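Local coordinates for protein Amuc_1102 (PDB 7DSZ) that adopts an immunoglobulin-like fold related to archaeal type IV pilus proteins and is probably a pilus-associated component of Akkermansia muciniphila, at residues Ile71-Phe76 / Lys99-Pro104. Numbering follows the deposited sequence.
Sequences IDALTF and KYVNVP
The ring of Tyr100 turns its CD2-CE2 edge to the face of Phe76 in an offset edge-to-face pair, planes at 89° and Tyr100 CD2 3.6 Å from Phe76 CD1. Phe58 of strand 50-63 meets the Phe76 ring obliquely, while Tyr100 OH hydrogen-bonds Ser112 N. On the same face of the hairpin, Leu74 and Val103 cross at about a right angle, Leu74 CD1 3.9 Å from Val103 CG1, and Ile71 lies alongside Val103; Phe58 and Val60 pack against Leu74 and Val103, joining the two sheets of the Ig-like sandwich. Leu74 and Tyr100 form an antiparallel hydrogen-bonded pair, as do Ile71 and Val103. Between them both strands turn a corner, and Asn102 N hydrogen-bonds Asp72 O (3.0 Å) from 54° above the carbonyl plane. A water also donates to Asp72 O and to Asn102 OD1. On the opposite face, the extended chain of Lys99 lays CE 3.6 Å from Ala73 CB; the bend at chi4 (116°) then places NZ, which a second water links to Thr75 OG1. The contact thus couples an apolar interior to a polar corner, where Arg122 of the second subunit hydrogen-bonds Asn102 OD1, itself beside Ser119 of that subunit, and salt-bridges Asp72, hydrogen-bonded to Thr12, probably stabilising its ionised form.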
ATOM      1  N   ILE C  71      11.433   4.673  21.574  1.00 20.83           N
ATOM      2  CA  ILE C  71      10.359   3.834  22.092  1.00 16.43           C
ATOM      3  C   ILE C  71       9.753   3.049  20.931  1.00 23.02           C
ATOM      4  O   ILE C  71       9.868   3.427  19.758  1.00 21.35           O
ATOM      5  CB  ILE C  71       9.268   4.625  22.844  1.00 19.90           C
ATOM      6  CG1 ILE C  71       8.564   5.622  21.914  1.00 18.58           C
ATOM      7  CG2 ILE C  71       9.864   5.337  24.078  1.00 22.31           C
ATOM      8  CD1 ILE C  71       7.390   6.384  22.578  1.00 17.20           C
ATOM      9  N   ASP C  72       9.088   1.943  21.282  1.00 19.22           N
ATOM     10  CA  ASP C  72       8.543   1.026  20.281  1.00 18.32           C
ATOM     11  C   ASP C  72       7.558   1.711  19.348  1.00 19.08           C
ATOM     12  O   ASP C  72       7.627   1.535  18.125  1.00 19.14           O
ATOM     13  CB  ASP C  72       7.840  -0.144  20.962  1.00 21.17           C
ATOM     14  CG  ASP C  72       8.796  -1.175  21.490  1.00 32.71           C
ATOM     15  OD1 ASP C  72       9.880  -1.359  20.892  1.00 24.63           O
ATOM     16  OD2 ASP C  72       8.436  -1.813  22.499  1.00 28.98           O
ATOM     17  N   ALA C  73       6.584   2.436  19.909  1.00 21.04           N
ATOM     18  CA  ALA C  73       5.474   2.956  19.111  1.00 18.51           C
ATOM     19  C   ALA C  73       4.719   4.018  19.892  1.00 19.99           C
ATOM     20  O   ALA C  73       4.777   4.071  21.119  1.00 21.07           O
ATOM     21  CB  ALA C  73       4.496   1.853  18.695  1.00 21.34           C
ATOM     22  N   LEU C  74       3.988   4.851  19.146  1.00 18.96           N
ATOM     23  CA  LEU C  74       3.006   5.793  19.669  1.00 16.67           C
ATOM     24  C   LEU C  74       1.835   5.773  18.710  1.00 21.88           C
ATOM     25  O   LEU C  74       2.037   5.770  17.490  1.00 19.79           O
ATOM     26  CB  LEU C  74       3.538   7.231  19.723  1.00 19.15           C
ATOM     27  CG  LEU C  74       4.502   7.683  20.792  1.00 22.38           C
ATOM     28  CD1 LEU C  74       4.839   9.139  20.535  1.00 20.55           C
ATOM     29  CD2 LEU C  74       3.822   7.497  22.167  1.00 20.32           C
ATOM     30  N   THR C  75       0.621   5.795  19.239  1.00 21.38           N
ATOM     31  CA  THR C  75      -0.562   5.865  18.388  1.00 16.95           C
ATOM     32  C   THR C  75      -1.130   7.277  18.424  1.00 19.47           C
ATOM     33  O   THR C  75      -1.416   7.810  19.502  1.00 21.05           O
ATOM     34  CB  THR C  75      -1.605   4.837  18.826  1.00 21.27           C
ATOM     35  OG1 THR C  75      -1.080   3.524  18.600  1.00 24.01           O
ATOM     36  CG2 THR C  75      -2.885   4.996  18.016  1.00 25.70           C
ATOM     37  N   PHE C  76      -1.250   7.895  17.257  1.00 18.46           N
ATOM     38  CA  PHE C  76      -1.853   9.215  17.122  1.00 16.83           C
ATOM     39  C   PHE C  76      -3.261   9.047  16.580  1.00 20.33           C
ATOM     40  O   PHE C  76      -3.446   8.427  15.535  1.00 21.31           O
ATOM     41  CB  PHE C  76      -1.045  10.094  16.163  1.00 17.17           C
ATOM     42  CG  PHE C  76       0.138  10.755  16.797  1.00 17.31           C
ATOM     43  CD1 PHE C  76       1.195   9.993  17.279  1.00 17.25           C
ATOM     44  CD2 PHE C  76       0.197  12.134  16.910  1.00 17.08           C
ATOM     45  CE1 PHE C  76       2.301  10.603  17.865  1.00 17.43           C
ATOM     46  CE2 PHE C  76       1.303  12.754  17.503  1.00 18.45           C
ATOM     47  CZ  PHE C  76       2.355  11.971  17.987  1.00 17.26           C
ATOM     48  N   LYS C  99      -0.212   4.725  13.646  1.00 18.19           N
ATOM     49  CA  LYS C  99       0.703   4.130  14.616  1.00 15.21           C
ATOM     50  C   LYS C  99       2.120   4.333  14.099  1.00 17.02           C
ATOM     51  O   LYS C  99       2.478   3.812  13.040  1.00 20.91           O
ATOM     52  CB  LYS C  99       0.407   2.647  14.836  1.00 19.51           C
ATOM     53  CG  LYS C  99       1.288   2.013  15.921  1.00 25.18           C
ATOM     54  CD  LYS C  99       0.908   0.553  16.160  1.00 31.74           C
ATOM     55  CE  LYS C  99       1.846  -0.115  17.166  1.00 39.75           C
ATOM     56  NZ  LYS C  99       1.154  -0.540  18.430  1.00 45.41           N
ATOM     57  N   TYR C 100       2.905   5.119  14.825  1.00 17.20           N
ATOM     58  CA  TYR C 100       4.301   5.352  14.481  1.00 13.79           C
ATOM     59  C   TYR C 100       5.153   4.345  15.224  1.00 18.11           C
ATOM     60  O   TYR C 100       4.838   3.988  16.356  1.00 19.28           O
ATOM     61  CB  TYR C 100       4.727   6.770  14.866  1.00 14.42           C
ATOM     62  CG  TYR C 100       4.101   7.812  14.006  1.00 17.15           C
ATOM     63  CD1 TYR C 100       4.554   8.027  12.708  1.00 16.79           C
ATOM     64  CD2 TYR C 100       3.026   8.561  14.471  1.00 17.53           C
ATOM     65  CE1 TYR C 100       3.972   8.990  11.906  1.00 16.74           C
ATOM     66  CE2 TYR C 100       2.442   9.530  13.674  1.00 18.37           C
ATOM     67  CZ  TYR C 100       2.915   9.731  12.402  1.00 17.55           C
ATOM     68  OH  TYR C 100       2.339  10.683  11.601  1.00 17.42           O
ATOM     69  N   VAL C 101       6.231   3.883  14.586  1.00 16.38           N
ATOM     70  CA  VAL C 101       7.141   2.947  15.233  1.00 17.40           C
ATOM     71  C   VAL C 101       8.537   3.546  15.240  1.00 16.38           C
ATOM     72  O   VAL C 101       8.880   4.391  14.406  1.00 18.37           O
ATOM     73  CB  VAL C 101       7.142   1.558  14.553  1.00 16.28           C
ATOM     74  CG1 VAL C 101       5.824   0.841  14.827  1.00 20.06           C
ATOM     75  CG2 VAL C 101       7.374   1.709  13.056  1.00 17.50           C
ATOM     76  N   ASN C 102       9.333   3.122  16.224  1.00 17.37           N
ATOM     77  CA  ASN C 102      10.681   3.649  16.432  1.00 18.36           C
ATOM     78  C   ASN C 102      10.644   5.166  16.594  1.00 18.11           C
ATOM     79  O   ASN C 102      11.179   5.912  15.778  1.00 18.48           O
ATOM     80  CB  ASN C 102      11.617   3.284  15.269  1.00 20.35           C
ATOM     81  CG  ASN C 102      11.785   1.802  15.081  1.00 19.20           C
ATOM     82  OD1 ASN C 102      11.742   1.017  16.032  1.00 20.97           O
ATOM     83  ND2 ASN C 102      11.965   1.398  13.825  1.00 19.22           N
ATOM     84  N   VAL C 103       9.973   5.626  17.640  1.00 17.17           N
ATOM     85  CA  VAL C 103       9.812   7.053  17.880  1.00 17.65           C
ATOM     86  C   VAL C 103      10.997   7.502  18.730  1.00 19.79           C
ATOM     87  O   VAL C 103      11.192   6.957  19.835  1.00 18.31           O
ATOM     88  CB  VAL C 103       8.472   7.370  18.556  1.00 16.60           C
ATOM     89  CG1 VAL C 103       8.316   8.872  18.710  1.00 17.96           C
ATOM     90  CG2 VAL C 103       7.319   6.821  17.701  1.00 20.65           C
ATOM     91  N   PRO C 104      11.833   8.412  18.239  1.00 19.89           N
ATOM     92  CA  PRO C 104      13.014   8.825  19.000  1.00 18.65           C
ATOM     93  C   PRO C 104      12.594   9.646  20.204  1.00 20.82           C
ATOM     94  O   PRO C 104      11.558  10.310  20.192  1.00 20.39           O
ATOM     95  CB  PRO C 104      13.801   9.674  17.996  1.00 23.89           C
ATOM     96  CG  PRO C 104      12.761  10.269  17.128  1.00 26.68           C
ATOM     97  CD  PRO C 104      11.679   9.190  16.994  1.00 22.04           C
TER
HETATM   98  O   HOH W   1       9.580  -0.488  16.560  1.00 23.71           O
HETATM   99  O   HOH W   2       1.028   2.267  20.034  1.00 24.94           O